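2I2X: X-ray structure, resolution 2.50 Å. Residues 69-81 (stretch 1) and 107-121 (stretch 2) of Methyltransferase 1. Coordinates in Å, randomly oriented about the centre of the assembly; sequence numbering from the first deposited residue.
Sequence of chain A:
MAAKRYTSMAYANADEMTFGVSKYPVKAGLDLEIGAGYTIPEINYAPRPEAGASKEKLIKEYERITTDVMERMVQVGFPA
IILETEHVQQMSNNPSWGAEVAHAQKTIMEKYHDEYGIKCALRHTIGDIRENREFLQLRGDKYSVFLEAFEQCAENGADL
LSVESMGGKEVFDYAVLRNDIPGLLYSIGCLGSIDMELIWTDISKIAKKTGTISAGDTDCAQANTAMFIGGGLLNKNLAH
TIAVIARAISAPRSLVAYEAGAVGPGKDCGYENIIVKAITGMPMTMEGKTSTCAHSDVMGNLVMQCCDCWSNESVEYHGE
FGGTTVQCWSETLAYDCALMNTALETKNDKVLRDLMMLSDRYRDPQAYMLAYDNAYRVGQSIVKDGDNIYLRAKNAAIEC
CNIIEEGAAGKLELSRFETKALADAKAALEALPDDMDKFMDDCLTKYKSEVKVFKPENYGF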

# COMPACT_ATOMS: atom_id res chain seq x y z
N VAL A 69 10.36 10.08 -0.74
CA VAL A 69 10.36 9.72 0.65
C VAL A 69 10.65 10.92 1.56
O VAL A 69 9.88 11.18 2.50
CB VAL A 69 11.43 8.62 0.93
CG1 VAL A 69 11.52 8.33 2.42
CG2 VAL A 69 11.14 7.35 0.15
N MET A 70 11.75 11.63 1.32
CA MET A 70 12.10 12.73 2.23
C MET A 70 10.98 13.81 2.21
O MET A 70 10.57 14.34 3.25
CB MET A 70 13.48 13.34 1.91
CG MET A 70 14.70 12.36 1.98
SD MET A 70 14.89 11.52 3.58
CE MET A 70 15.09 12.86 4.75
N GLU A 71 10.49 14.11 1.02
CA GLU A 71 9.47 15.11 0.85
C GLU A 71 8.25 14.71 1.69
O GLU A 71 7.77 15.49 2.50
CB GLU A 71 9.16 15.28 -0.65
CG GLU A 71 8.15 16.38 -1.01
CD GLU A 71 8.58 17.80 -0.57
OE1 GLU A 71 9.80 18.04 -0.35
OE2 GLU A 71 7.66 18.65 -0.44
N ARG A 72 7.80 13.46 1.56
CA ARG A 72 6.64 13.05 2.31
C ARG A 72 6.83 13.17 3.81
O ARG A 72 5.94 13.62 4.51
CB ARG A 72 6.21 11.63 1.97
CG ARG A 72 4.85 11.34 2.62
CD ARG A 72 3.72 12.14 1.87
NE ARG A 72 2.69 11.17 1.65
CZ ARG A 72 2.15 10.84 0.50
NH1 ARG A 72 2.42 11.51 -0.60
NH2 ARG A 72 1.28 9.86 0.48
N MET A 73 7.99 12.73 4.30
CA MET A 73 8.23 12.71 5.73
C MET A 73 8.09 14.12 6.30
O MET A 73 7.49 14.29 7.36
CB MET A 73 9.61 12.13 6.06
CG MET A 73 9.79 10.63 5.78
SD MET A 73 8.46 9.59 6.44
CE MET A 73 9.17 9.31 7.99
N VAL A 74 8.61 15.13 5.60
CA VAL A 74 8.60 16.48 6.16
C VAL A 74 7.20 17.10 6.00
O VAL A 74 6.78 17.91 6.82
CB VAL A 74 9.77 17.40 5.62
CG1 VAL A 74 11.17 16.76 5.90
CG2 VAL A 74 9.61 17.70 4.15
N GLN A 75 6.47 16.68 4.96
CA GLN A 75 5.11 17.16 4.75
C GLN A 75 4.16 16.65 5.81
O GLN A 75 3.14 17.28 6.06
CB GLN A 75 4.60 16.78 3.36
CG GLN A 75 5.23 17.56 2.21
CD GLN A 75 4.76 19.02 2.08
OE1 GLN A 75 4.05 19.56 2.93
NE2 GLN A 75 5.19 19.67 1.00
N VAL A 76 4.46 15.53 6.45
CA VAL A 76 3.50 14.99 7.41
C VAL A 76 4.03 15.16 8.85
O VAL A 76 3.35 14.81 9.83
CB VAL A 76 3.08 13.52 7.06
CG1 VAL A 76 1.99 13.01 8.01
CG2 VAL A 76 2.62 13.45 5.62
N GLY A 77 5.22 15.74 8.96
CA GLY A 77 5.78 16.07 10.27
C GLY A 77 6.55 14.95 10.95
O GLY A 77 6.81 15.01 12.15
N PHE A 78 6.93 13.93 10.21
CA PHE A 78 7.63 12.79 10.83
C PHE A 78 9.07 13.16 11.19
O PHE A 78 9.76 13.77 10.37
CB PHE A 78 7.54 11.55 9.94
CG PHE A 78 6.13 11.05 9.77
CD1 PHE A 78 5.32 10.80 10.89
CD2 PHE A 78 5.58 10.87 8.48
CE1 PHE A 78 4.03 10.34 10.74
CE2 PHE A 78 4.28 10.39 8.33
CZ PHE A 78 3.51 10.12 9.45
N PRO A 79 9.51 12.84 12.41
CA PRO A 79 10.84 13.29 12.87
C PRO A 79 12.05 12.43 12.43
O PRO A 79 13.18 12.88 12.60
CB PRO A 79 10.70 13.21 14.41
CG PRO A 79 9.88 11.99 14.61
CD PRO A 79 8.82 12.07 13.47
N ALA A 80 11.81 11.23 11.90
CA ALA A 80 12.92 10.31 11.56
C ALA A 80 12.57 9.27 10.49
O ALA A 80 11.41 8.89 10.30
CB ALA A 80 13.46 9.61 12.81
N ILE A 81 13.59 8.82 9.77
CA ILE A 81 13.34 7.85 8.74
C ILE A 81 14.63 7.17 8.31
O ILE A 81 15.67 7.81 8.26
CB ILE A 81 12.58 8.51 7.56
CG1 ILE A 81 11.87 7.45 6.68
CG2 ILE A 81 13.43 9.51 6.82
CD1 ILE A 81 12.66 7.02 5.59
N THR A 107 23.29 12.48 -0.73
CA THR A 107 23.34 13.89 -1.10
C THR A 107 21.96 14.53 -0.86
O THR A 107 21.86 15.57 -0.22
CB THR A 107 23.79 14.09 -2.59
OG1 THR A 107 25.12 13.56 -2.79
CG2 THR A 107 23.75 15.57 -2.99
N ILE A 108 20.90 13.88 -1.34
CA ILE A 108 19.55 14.38 -1.14
C ILE A 108 19.17 14.38 0.36
O ILE A 108 18.61 15.36 0.87
CB ILE A 108 18.54 13.57 -1.97
CG1 ILE A 108 18.73 13.89 -3.46
CG2 ILE A 108 17.11 13.78 -1.47
CD1 ILE A 108 18.25 12.79 -4.39
N MET A 109 19.52 13.29 1.04
CA MET A 109 19.22 13.13 2.46
C MET A 109 19.84 14.24 3.27
O MET A 109 19.21 14.74 4.21
CB MET A 109 19.68 11.76 3.00
CG MET A 109 18.90 10.57 2.45
SD MET A 109 19.51 8.98 3.08
CE MET A 109 18.95 7.93 1.76
N GLU A 110 21.06 14.63 2.89
CA GLU A 110 21.76 15.78 3.53
C GLU A 110 21.04 17.08 3.29
O GLU A 110 20.84 17.85 4.22
CB GLU A 110 23.21 15.90 3.06
CG GLU A 110 24.15 14.97 3.81
CD GLU A 110 25.39 14.48 3.02
OE1 GLU A 110 25.49 14.63 1.79
OE2 GLU A 110 26.28 13.91 3.67
N LYS A 111 20.63 17.33 2.05
CA LYS A 111 19.90 18.54 1.76
C LYS A 111 18.66 18.67 2.70
O LYS A 111 18.42 19.75 3.26
CB LYS A 111 19.54 18.63 0.26
CG LYS A 111 18.74 19.91 -0.15
CD LYS A 111 18.04 19.82 -1.53
CE LYS A 111 16.81 20.81 -1.68
NZ LYS A 111 15.44 20.20 -1.36
N TYR A 112 17.91 17.58 2.90
CA TYR A 112 16.72 17.60 3.75
C TYR A 112 17.07 17.73 5.21
O TYR A 112 16.41 18.47 5.95
CB TYR A 112 15.83 16.37 3.54
CG TYR A 112 14.90 16.52 2.38
CD1 TYR A 112 15.34 16.28 1.08
CD2 TYR A 112 13.57 16.95 2.58
CE1 TYR A 112 14.49 16.43 0.00
CE2 TYR A 112 12.71 17.12 1.50
CZ TYR A 112 13.18 16.84 0.21
OH TYR A 112 12.35 16.99 -0.87
N HIS A 113 18.10 17.01 5.64
CA HIS A 113 18.54 17.10 7.03
C HIS A 113 19.00 18.53 7.36
O HIS A 113 18.63 19.07 8.40
CB HIS A 113 19.61 16.05 7.37
CG HIS A 113 20.20 16.19 8.75
ND1 HIS A 113 21.48 16.66 8.97
CD2 HIS A 113 19.66 15.96 9.97
CE1 HIS A 113 21.71 16.69 10.27
NE2 HIS A 113 20.62 16.28 10.90
N ASP A 114 19.75 19.16 6.45
CA ASP A 114 20.21 20.53 6.65
C ASP A 114 19.07 21.54 6.75
O ASP A 114 19.06 22.37 7.66
CB ASP A 114 21.22 20.96 5.57
CG ASP A 114 22.53 20.17 5.64
OD1 ASP A 114 22.87 19.61 6.71
OD2 ASP A 114 23.25 20.10 4.61
N GLU A 115 18.09 21.46 5.85
CA GLU A 115 16.94 22.36 5.86
C GLU A 115 15.97 22.19 7.01
O GLU A 115 15.56 23.18 7.63
CB GLU A 115 16.12 22.18 4.60
CG GLU A 115 16.38 23.23 3.57
CD GLU A 115 15.07 23.79 3.03
OE1 GLU A 115 14.53 24.75 3.66
OE2 GLU A 115 14.60 23.25 1.99
N TYR A 116 15.58 20.94 7.29
CA TYR A 116 14.50 20.70 8.23
C TYR A 116 14.92 20.08 9.56
O TYR A 116 14.14 20.07 10.49
CB TYR A 116 13.45 19.80 7.58
CG TYR A 116 12.90 20.26 6.23
CD1 TYR A 116 11.83 21.16 6.15
CD2 TYR A 116 13.42 19.75 5.04
CE1 TYR A 116 11.32 21.57 4.91
CE2 TYR A 116 12.91 20.14 3.80
CZ TYR A 116 11.86 21.06 3.74
OH TYR A 116 11.36 21.44 2.52
N GLY A 117 16.14 19.52 9.63
CA GLY A 117 16.58 18.76 10.82
C GLY A 117 15.92 17.40 11.06
O GLY A 117 15.92 16.90 12.18
N ILE A 118 15.34 16.79 10.02
CA ILE A 118 14.85 15.44 10.10
C ILE A 118 16.05 14.46 10.21
O ILE A 118 17.03 14.59 9.49
CB ILE A 118 13.99 15.08 8.84
CG1 ILE A 118 13.48 13.64 8.92
CG2 ILE A 118 14.75 15.35 7.52
CD1 ILE A 118 12.46 13.30 7.86
N LYS A 119 15.96 13.53 11.16
CA LYS A 119 16.99 12.52 11.37
C LYS A 119 16.79 11.40 10.37
O LYS A 119 15.67 10.93 10.15
CB LYS A 119 16.86 11.96 12.77
CG LYS A 119 16.86 13.01 13.88
CD LYS A 119 16.04 12.46 15.04
CE LYS A 119 16.66 12.74 16.36
NZ LYS A 119 16.70 14.15 16.70
N CYS A 120 17.87 10.96 9.75
CA CYS A 120 17.79 9.82 8.83
C CYS A 120 19.11 9.06 8.69
O CYS A 120 20.17 9.57 9.06
CB CYS A 120 17.34 10.32 7.48
SG CYS A 120 18.33 11.70 6.97
N ALA A 121 19.03 7.84 8.17
CA ALA A 121 20.22 7.01 7.96
C ALA A 121 19.96 6.18 6.73
O ALA A 121 18.82 5.94 6.37
CB ALA A 121 20.52 6.11 9.20
O HOH W 1 11.35 20.35 0.33
O HOH W 2 13.96 14.93 14.02

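Each stretch runs from helix through a short turn into a strand, and the two copies of this pattern lie side by side in parallel. The helix axes approach to 10.5 Å at 19°, while the strands pair in parallel register, A80 with K119 and I81 with C120. K119 N donates to P79 O (3.2 Å), I81 N to K119 O (3.0 Å), and A121 N, weakly, to I81 O (3.4 Å). G77 and G117 leave their helices with positive phi, a conformation glycine tolerates readily; at G77 a CB would be jammed against the preceding carbonyl.

Between the helices, M70 is the central residue. Its CB sits over the face of Y112, 3.5 Å from the ring centroid, a CH-pi contact, and its flexible thioether chain carries CE to I118 CG2 (3.7 Å). V74 similarly places CG2 over the Y116 ring, 4.1 Å from its centroid. I118, extended with both chi angles t, packs CD1 against M73 CB (3.6 Å) on the side of the first helix that faces stretch 2, and against I81 CG2 (4.0 Å), joining helix packing to sheet.

Tyrosine suits its place at Y112 because its ring packs against M70 and V74 while Y112 OH donates to E71 OE1 (2.8 Å) at the partly exposed margin. Water 1 extends this polar border, linking E71 OE1 (2.9 Å) to Y116 OH (2.4 Å).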